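Side-chain contacts in gentamicin resistance protein (Enterococcus gallinarum, PDB 6CTZ), which probably phosphorylates the 2''-hydroxyl of aminoglycoside antibiotics such as kanamycin and gentamicin with a guanine nucleotide as donor, and so confers resistance: residues P13-Q18 with Y73-K78; Q115-M120 with A244-V249. The protein carries 2 engineered substitutions. All coordinates share one frame; numbering follows the deposited sequence.

How the interactions relate
Two kinds of side-chain contact, one between a loop and a sheet and one between two helices, are found here in a kinase-like fold. Interaction 1 brings the loop that joins helix 2-11 to strand 20-25 onto strand 73-78, the outermost strand at one side of the five-stranded antiparallel sheet near the nucleotide. Interaction 2 pairs helix 106-125 with the end of helix 236-246, in the largely helical part that holds kanamycin. They follow one another along the chain, with centres 37 Å apart and nearest atoms about 13 Å apart. They share no helix or strand: one lies at the edge of the N-terminal sheet, the other between two helices of the helical part.

Interaction 1: P13-Q18 with Y73-K78; sequences PDISIQ and YVYIGK
Tyr75 reaches from strand 73-78 across to the loop residues Asp14 and Ile15, and its side chain can be followed outward to see how a tyrosine joins a loop to a sheet by both apolar contact and a hydrogen bond. From CB the chain turns with CG anti to its own carbonyl carbon (chi1 -63°), which sends the ring off the strand toward the loop. The ring as a whole lies under the terminal methyl of Ile15, whose CD1 sits 3.7 Å from Tyr75 CE2. That methyl stands nearly over the middle of the ring, only 11° off the normal, a well-centred CH-pi contact. Val74 CG1 covers the other face, so the ring is held between two aliphatic groups. Val74 and Tyr75 both face Gly87 of the adjoining strand 83-89, a classic beta bulge, which is consistent with their side chains lying on the same side, at the edge of the antiparallel sheet typical of the kinase-like N-lobe. Trp38 and Phe12 add further aromatic neighbours. Farther out, CE1 passes 3.4 Å from Asp14 OD2, and CZ has Ile15 CD1 at 3.7 Å. Ile15 also packs on Ile8 and Phe40. At the tip, Tyr75 OH donates a hydrogen bond to Asp14 OD2 over 2.7 Å. The oxygen lies at the edge of the ring, in its plane, yet the hydroxyl meets it from above the carboxylate, 47° out of that plane. The Asp14 carboxylate comes to the hydroxyl because its CG stands between backbone N and carbonyl carbon.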
loop_
_atom_site.group_PDB
_atom_site.type_symbol
_atom_site.label_atom_id
_atom_site.label_comp_id
_atom_site.label_asym_id
_atom_site.label_seq_id
_atom_site.Cartn_x
_atom_site.Cartn_y
_atom_site.Cartn_z
ATOM N N PRO A 13 7.228 -14.024 27.792
ATOM C CA PRO A 13 6.682 -14.374 29.112
ATOM C C PRO A 13 5.856 -13.283 29.759
ATOM O O PRO A 13 5.159 -13.569 30.737
ATOM C CB PRO A 13 7.938 -14.678 29.942
ATOM C CG PRO A 13 8.987 -15.034 28.925
ATOM C CD PRO A 13 8.693 -14.145 27.748
ATOM N N ASP A 14 5.926 -12.046 29.281
ATOM C CA ASP A 14 5.142 -10.970 29.872
ATOM C C ASP A 14 3.746 -10.849 29.275
ATOM O O ASP A 14 2.990 -9.959 29.683
ATOM C CB ASP A 14 5.883 -9.626 29.786
ATOM C CG ASP A 14 6.264 -9.257 28.371
ATOM O OD1 ASP A 14 6.496 -10.173 27.553
ATOM O OD2 ASP A 14 6.338 -8.043 28.079
ATOM N N ILE A 15 3.376 -11.717 28.339
ATOM C CA ILE A 15 2.057 -11.680 27.716
ATOM C C ILE A 15 1.237 -12.842 28.256
ATOM O O ILE A 15 1.545 -14.010 27.988
ATOM C CB ILE A 15 2.148 -11.726 26.187
ATOM C CG1 ILE A 15 2.927 -10.520 25.684
ATOM C CG2 ILE A 15 0.754 -11.770 25.561
ATOM C CD1 ILE A 15 3.217 -10.582 24.238
ATOM N N SER A 16 0.190 -12.524 29.012
ATOM C CA SER A 16 -0.802 -13.499 29.446
ATOM C C SER A 16 -2.052 -13.258 28.617
ATOM O O SER A 16 -2.649 -12.180 28.688
ATOM C CB SER A 16 -1.121 -13.340 30.931
ATOM O OG SER A 16 -2.171 -14.208 31.314
ATOM N N ILE A 17 -2.438 -14.251 27.830
ATOM C CA ILE A 17 -3.477 -14.069 26.827
ATOM C C ILE A 17 -4.837 -14.367 27.446
ATOM O O ILE A 17 -5.101 -15.494 27.886
ATOM C CB ILE A 17 -3.207 -14.931 25.588
ATOM C CG1 ILE A 17 -1.956 -14.417 24.869
ATOM C CG2 ILE A 17 -4.395 -14.906 24.679
ATOM C CD1 ILE A 17 -1.613 -15.167 23.600
ATOM N N GLN A 18 -5.681 -13.339 27.514
ATOM C CA GLN A 18 -7.056 -13.455 27.979
ATOM C C GLN A 18 -8.060 -13.464 26.842
ATOM O O GLN A 18 -9.156 -14.007 26.999
ATOM C CB GLN A 18 -7.399 -12.292 28.918
ATOM C CG GLN A 18 -6.698 -12.333 30.266
ATOM C CD GLN A 18 -5.399 -11.551 30.278
ATOM O OE1 GLN A 18 -5.291 -10.492 29.658
ATOM N NE2 GLN A 18 -4.403 -12.070 30.986
ATOM N N TYR A 73 7.163 -2.044 16.791
ATOM C CA TYR A 73 7.271 -3.448 17.153
ATOM C C TYR A 73 7.973 -3.565 18.499
ATOM O O TYR A 73 9.173 -3.302 18.610
ATOM C CB TYR A 73 8.037 -4.189 16.065
ATOM C CG TYR A 73 7.435 -4.120 14.663
ATOM C CD1 TYR A 73 6.075 -3.857 14.441
ATOM C CD2 TYR A 73 8.241 -4.337 13.556
ATOM C CE1 TYR A 73 5.560 -3.820 13.154
ATOM C CE2 TYR A 73 7.734 -4.306 12.283
ATOM C CZ TYR A 73 6.398 -4.051 12.083
ATOM O OH TYR A 73 5.918 -4.027 10.797
ATOM N N VAL A 74 7.222 -3.941 19.522
ATOM C CA VAL A 74 7.771 -4.176 20.853
ATOM C C VAL A 74 8.223 -5.617 21.000
ATOM O O VAL A 74 9.220 -5.899 21.672
ATOM C CB VAL A 74 6.701 -3.803 21.902
ATOM C CG1 VAL A 74 7.090 -4.281 23.308
ATOM C CG2 VAL A 74 6.459 -2.300 21.880
ATOM N N TYR A 75 7.502 -6.538 20.376
ATOM C CA TYR A 75 7.771 -7.965 20.475
ATOM C C TYR A 75 8.261 -8.443 19.119
ATOM O O TYR A 75 7.600 -8.213 18.101
ATOM C CB TYR A 75 6.504 -8.706 20.891
ATOM C CG TYR A 75 6.052 -8.283 22.271
ATOM C CD1 TYR A 75 6.791 -8.630 23.397
ATOM C CD2 TYR A 75 4.899 -7.527 22.450
ATOM C CE1 TYR A 75 6.394 -8.237 24.658
ATOM C CE2 TYR A 75 4.490 -7.134 23.717
ATOM C CZ TYR A 75 5.242 -7.491 24.816
ATOM O OH TYR A 75 4.851 -7.095 26.078
ATOM N N ILE A 76 9.435 -9.066 19.093
ATOM C CA ILE A 76 10.011 -9.570 17.856
ATOM C C ILE A 76 10.228 -11.061 18.051
ATOM O O ILE A 76 11.081 -11.474 18.848
ATOM C CB ILE A 76 11.299 -8.837 17.466
ATOM C CG1 ILE A 76 11.002 -7.340 17.270
ATOM C CG2 ILE A 76 11.871 -9.429 16.193
ATOM C CD1 ILE A 76 12.154 -6.531 16.724
ATOM N N GLY A 77 9.412 -11.866 17.375
ATOM C CA GLY A 77 9.441 -13.302 17.507
ATOM C C GLY A 77 9.977 -13.995 16.266
ATOM O O GLY A 77 10.304 -13.377 15.252
ATOM N N LYS A 78 10.037 -15.314 16.365
ATOM C CA LYS A 78 10.557 -16.171 15.329
ATOM C C LYS A 78 9.748 -17.442 15.223
ATOM O O LYS A 78 9.462 -18.046 16.210
ATOM C CB LYS A 78 11.978 -16.543 15.758
ATOM C CG LYS A 78 12.883 -17.044 14.702
ATOM C CD LYS A 78 14.298 -16.919 15.185
ATOM C CE LYS A 78 14.651 -18.065 16.084
ATOM N NZ LYS A 78 14.514 -17.712 17.516
#

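Interaction 2: Q115-M120 with A244-V249; sequences QLAEFM and AYRGEV
Arg246 NH1, in the one of two modelled arginine conformers described here, has Met120 CB 3.5 Å away and makes a weak hydrogen bond to Tyr227 OH. Glu248 OE2 stands 3.9 Å from Arg246 NH1, above one guanidinium face and toward its rim; this long salt bridge rests on charge alone, since no N-H points at the oxygen. Over the centre of the opposite face lies Met120 CB, 3.4 Å from Arg246 CZ, while NE gives a hydrogen bond to Asn121 OD1. The Met120 and Arg246 side chains cross at about a right angle, and a bend in the methionine (chi3 89°) turns its methyl toward NH1, though how closely the two approach is uncertain given the second conformer.

Nearer the backbones, Ala117 presses its methyl against the stem of the arginine, Ala117 CB lying 3.4 Å from Arg246 CG. The same methyl touches Tyr245 CB at 3.6 Å, while the tyrosine hydroxyl turns off to bond Asp110. The small alanine lets the backbones come close, with CA atoms of Ala117 and Arg246 5.4 Å apart. Helix 106-125 thus packs against the C-terminal end of helix 236-246, which Gly247, at positive phi, closes in a Schellman motif.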
loop_
_atom_site.group_PDB
_atom_site.type_symbol
_atom_site.label_atom_id
_atom_site.label_comp_id
_atom_site.label_asym_id
_atom_site.label_seq_id
_atom_site.Cartn_x
_atom_site.Cartn_y
_atom_site.Cartn_z
ATOM N N GLN A 115 -3.313 16.328 5.827
ATOM C CA GLN A 115 -2.461 15.437 6.607
ATOM C C GLN A 115 -1.775 14.400 5.731
ATOM O O GLN A 115 -0.616 14.052 5.977
ATOM C CB GLN A 115 -3.263 14.749 7.697
ATOM C CG GLN A 115 -3.670 15.656 8.826
ATOM C CD GLN A 115 -4.348 14.864 9.912
ATOM O OE1 GLN A 115 -5.560 14.682 9.887
ATOM N NE2 GLN A 115 -3.560 14.339 10.844
ATOM N N LEU A 116 -2.466 13.886 4.712
ATOM C CA LEU A 116 -1.827 12.942 3.802
ATOM C C LEU A 116 -0.741 13.619 2.978
ATOM O O LEU A 116 0.330 13.038 2.758
ATOM C CB LEU A 116 -2.874 12.289 2.904
ATOM C CG LEU A 116 -3.689 11.191 3.570
ATOM C CD1 LEU A 116 -4.820 10.770 2.665
ATOM C CD2 LEU A 116 -2.798 9.992 3.888
ATOM N N ALA A 117 -0.989 14.847 2.527
ATOM C CA ALA A 117 0.052 15.592 1.825
ATOM C C ALA A 117 1.288 15.749 2.699
ATOM O O ALA A 117 2.422 15.558 2.234
ATOM C CB ALA A 117 -0.475 16.966 1.411
ATOM N N GLU A 118 1.086 16.072 3.976
ATOM C CA GLU A 118 2.209 16.237 4.894
ATOM C C GLU A 118 2.951 14.925 5.103
ATOM O O GLU A 118 4.187 14.902 5.131
ATOM C CB GLU A 118 1.701 16.795 6.224
ATOM C CG GLU A 118 2.751 16.925 7.311
ATOM C CD GLU A 118 2.178 17.493 8.597
ATOM O OE1 GLU A 118 1.249 16.875 9.163
ATOM O OE2 GLU A 118 2.638 18.569 9.029
ATOM N N PHE A 119 2.216 13.821 5.247
ATOM C CA PHE A 119 2.844 12.511 5.408
ATOM C C PHE A 119 3.695 12.160 4.189
ATOM O O PHE A 119 4.844 11.717 4.319
ATOM C CB PHE A 119 1.759 11.458 5.634
ATOM C CG PHE A 119 2.265 10.043 5.651
ATOM C CD1 PHE A 119 2.934 9.540 6.755
ATOM C CD2 PHE A 119 2.058 9.207 4.564
ATOM C CE1 PHE A 119 3.393 8.233 6.771
ATOM C CE2 PHE A 119 2.523 7.900 4.576
ATOM C CZ PHE A 119 3.183 7.414 5.689
ATOM N N MET A 120 3.152 12.373 2.987
ATOM C CA MET A 120 3.897 12.082 1.768
ATOM C C MET A 120 5.125 12.972 1.664
ATOM O O MET A 120 6.199 12.518 1.248
ATOM C CB MET A 120 2.977 12.243 0.556
ATOM C CG MET A 120 1.836 11.238 0.548
ATOM S SD MET A 120 0.551 11.528 -0.694
ATOM C CE MET A 120 1.183 10.620 -2.092
ATOM N N ALA A 244 -2.631 19.310 -4.588
ATOM C CA ALA A 244 -2.540 20.756 -4.430
ATOM C C ALA A 244 -1.801 21.114 -3.148
ATOM O O ALA A 244 -0.909 21.971 -3.150
ATOM C CB ALA A 244 -3.934 21.375 -4.460
ATOM N N TYR A 245 -2.147 20.460 -2.035
ATOM C CA TYR A 245 -1.463 20.761 -0.780
ATOM C C TYR A 245 0.018 20.425 -0.863
ATOM O O TYR A 245 0.842 21.064 -0.200
ATOM C CB TYR A 245 -2.118 20.014 0.381
ATOM C CG TYR A 245 -3.304 20.719 0.999
ATOM C CD1 TYR A 245 -3.221 22.060 1.354
ATOM C CD2 TYR A 245 -4.495 20.041 1.252
ATOM C CE1 TYR A 245 -4.293 22.712 1.940
ATOM C CE2 TYR A 245 -5.571 20.681 1.840
ATOM C CZ TYR A 245 -5.466 22.016 2.183
ATOM O OH TYR A 245 -6.533 22.663 2.774
ATOM N N ARG A 246 0.375 19.438 -1.677
ATOM C CA ARG A 246 1.784 19.115 -1.866
ATOM C C ARG A 246 2.484 20.047 -2.841
ATOM O O ARG A 246 3.716 19.981 -2.954
ATOM C CB ARG A 246 1.963 17.669 -2.329
ATOM C CG ARG A 246 1.629 16.668 -1.256
ATOM C CD ARG A 246 1.989 15.255 -1.636
ATOM N NE ARG A 246 3.431 15.022 -1.625
ATOM C CZ ARG A 246 4.004 13.968 -2.193
ATOM N NH1 ARG A 246 3.247 13.080 -2.817
ATOM N NH2 ARG A 246 5.324 13.794 -2.136
ATOM N N GLY A 247 1.755 20.920 -3.525
ATOM C CA GLY A 247 2.399 21.836 -4.445
ATOM C C GLY A 247 2.801 21.198 -5.748
ATOM O O GLY A 247 3.729 21.678 -6.407
ATOM N N GLU A 248 2.148 20.107 -6.134
ATOM C CA GLU A 248 2.396 19.532 -7.445
ATOM C C GLU A 248 2.024 20.545 -8.522
ATOM O O GLU A 248 1.183 21.427 -8.318
ATOM C CB GLU A 248 1.561 18.267 -7.630
ATOM C CG GLU A 248 1.770 17.178 -6.577
ATOM C CD GLU A 248 3.081 16.412 -6.694
ATOM O OE1 GLU A 248 3.953 16.760 -7.521
ATOM O OE2 GLU A 248 3.228 15.426 -5.945
ATOM N N VAL A 249 2.647 20.405 -9.684
ATOM C CA VAL A 249 2.344 21.259 -10.826
ATOM C C VAL A 249 1.722 20.418 -11.930
ATOM O O VAL A 249 1.975 19.216 -12.037
ATOM C CB VAL A 249 3.579 22.012 -11.355
ATOM C CG1 VAL A 249 4.172 22.889 -10.267
ATOM C CG2 VAL A 249 4.603 21.028 -11.892
#